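Local coordinates for apical membrane antigen 1-like protein, soluble form (Toxoplasma gondii, PDB 3ZLE), which may take part in host-cell invasion as an apical membrane antigen of the sporozoite stage, the portion modelled being part of its ectodomain, at residues A[249-252]-A[253-257]. Residues are numbered along the deposited sequence; the frame is centred on the assembly and turned at random.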
loop_
_atom_site.group_PDB
_atom_site.type_symbol
_atom_site.label_atom_id
_atom_site.label_comp_id
_atom_site.label_asym_id
_atom_site.label_seq_id
_atom_site.Cartn_x
_atom_site.Cartn_y
_atom_site.Cartn_z
ATOM N N GLN A 249 17.144 6.800 12.458
ATOM C CA GLN A 249 17.111 5.616 13.267
ATOM C C GLN A 249 15.641 5.197 13.447
ATOM O O GLN A 249 14.748 6.030 13.464
ATOM C CB GLN A 249 17.786 5.912 14.620
ATOM C CG GLN A 249 17.673 4.810 15.655
ATOM C CD GLN A 249 16.529 5.028 16.631
ATOM O OE1 GLN A 249 15.943 6.107 16.693
ATOM N NE2 GLN A 249 16.222 4.005 17.414
ATOM N N ALA A 250 15.398 3.910 13.604
ATOM C CA ALA A 250 14.072 3.442 14.032
ATOM C C ALA A 250 14.251 2.530 15.224
ATOM O O ALA A 250 15.225 1.784 15.289
ATOM C CB ALA A 250 13.376 2.698 12.896
ATOM N N THR A 251 13.291 2.546 16.140
ATOM C CA THR A 251 13.412 1.755 17.361
ATOM C C THR A 251 13.282 0.287 17.035
ATOM O O THR A 251 13.985 -0.549 17.604
ATOM C CB THR A 251 12.317 2.109 18.374
ATOM O OG1 THR A 251 12.106 3.526 18.380
ATOM C CG2 THR A 251 12.712 1.624 19.782
ATOM N N ASN A 252 12.391 -0.025 16.095
ATOM C CA ASN A 252 12.215 -1.401 15.648
ATOM C C ASN A 252 11.589 -1.465 14.259
ATOM O O ASN A 252 11.114 -0.474 13.737
ATOM C CB ASN A 252 11.377 -2.200 16.647
ATOM C CG ASN A 252 10.036 -1.559 16.917
ATOM O OD1 ASN A 252 9.327 -1.176 15.997
ATOM N ND2 ASN A 252 9.737 -1.336 18.186
ATOM N N LYS A 253 11.679 -2.629 13.646
ATOM C CA LYS A 253 11.456 -2.768 12.229
ATOM C C LYS A 253 10.012 -2.416 11.820
ATOM O O LYS A 253 9.795 -1.705 10.851
ATOM C CB LYS A 253 11.858 -4.177 11.786
ATOM C CG LYS A 253 10.982 -5.304 12.316
ATOM C CD LYS A 253 11.724 -6.628 12.121
ATOM C CE LYS A 253 11.000 -7.842 12.673
ATOM N NZ LYS A 253 11.777 -9.056 12.211
ATOM N N GLU A 254 9.089 -2.635 12.732
ATOM C CA GLU A 254 7.698 -2.307 12.469
ATOM C C GLU A 254 7.485 -0.787 12.353
ATOM O O GLU A 254 6.594 -0.304 11.607
ATOM C CB GLU A 254 6.814 -2.874 13.588
ATOM C CG GLU A 254 5.475 -2.145 13.719
ATOM C CD GLU A 254 4.541 -2.773 14.762
ATOM O OE1 GLU A 254 4.691 -3.993 15.095
ATOM O OE2 GLU A 254 3.643 -2.034 15.247
ATOM N N GLU A 255 8.269 -0.038 13.124
ATOM C CA GLU A 255 8.232 1.400 13.057
ATOM C C GLU A 255 8.720 1.813 11.666
ATOM O O GLU A 255 8.114 2.654 11.032
ATOM C CB GLU A 255 9.105 2.019 14.182
ATOM C CG GLU A 255 9.415 3.516 14.049
ATOM C CD GLU A 255 10.048 4.115 15.324
ATOM O OE1 GLU A 255 9.735 3.649 16.436
ATOM O OE2 GLU A 255 10.854 5.057 15.218
ATOM N N CYS A 256 9.750 1.150 11.165
ATOM C CA CYS A 256 10.221 1.400 9.804
ATOM C C CYS A 256 9.126 1.095 8.772
ATOM O O CYS A 256 8.941 1.835 7.824
ATOM C CB CYS A 256 11.487 0.595 9.495
ATOM S SG CYS A 256 12.236 0.928 7.875
ATOM N N TRP A 257 8.389 0.023 8.998
ATOM C CA TRP A 257 7.337 -0.383 8.093
ATOM C C TRP A 257 6.219 0.677 8.022
ATOM O O TRP A 257 5.727 1.004 6.958
ATOM C CB TRP A 257 6.793 -1.752 8.534
ATOM C CG TRP A 257 5.502 -2.155 7.844
ATOM C CD1 TRP A 257 5.362 -2.585 6.562
ATOM C CD2 TRP A 257 4.178 -2.135 8.413
ATOM N NE1 TRP A 257 4.028 -2.852 6.293
ATOM C CE2 TRP A 257 3.286 -2.591 7.412
ATOM C CE3 TRP A 257 3.678 -1.847 9.687
ATOM C CZ2 TRP A 257 1.887 -2.716 7.627
ATOM C CZ3 TRP A 257 2.283 -1.984 9.911
ATOM C CH2 TRP A 257 1.425 -2.482 8.903
#
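The carboxylate of Glu-255 and the side-chain amide of Asn-252, the N-cap of helix 253-262, are the two flat groups at the start of that helix; the carboxylate is met by a hydroxyl tilted from its plane, the amide at its OD1. The hydroxyl of Thr-251 reaches the carboxylate on the syn side of OE1, raised 35° from its plane, and OG1 donates to OE1 across 3.1 Å. The backbone of Ala-250 lies near the other oxygen, with its CA 3.8 Å from OE2 of Glu-255. The amide of Asn-252 presents OD1 end-on to the helix, where the backbone N of Glu-255 lies nearly on the extension of its C=O bond (163°) at 3.3 Å.

The principle of the N-cap is that a polar residue just before a helix takes up an amide of the first turn that has no helical carbonyl to receive it. With chi1 of 56°, CG of Asn-252 sits between its own N and carbonyl carbon, which swings OD1 over the opening turn. The backbone O of Asn-252 adds weak bonds to the N of Glu-255 and to the N of Cys-256. Glu-255, three residues on, holds the position from which a capping box is completed, but its extended chain runs past the N of Asn-252 to Thr-251 instead. Its OE2 is also salt-bridged to Arg-259, which hydrogen-bonds the carbonyl of Gln-249 as well, tying helix to preceding strand.

The helix packs on strands 303-308 and 333-337 of an antiparallel sheet, consistent with the PAN-like architecture of the AMA1 family, and the disulfide from Cys-256 to Cys-317 joins it covalently to strand 315-320. Both buried, Ala-250 and Cys-256 pack CB to CB at 4.4 Å.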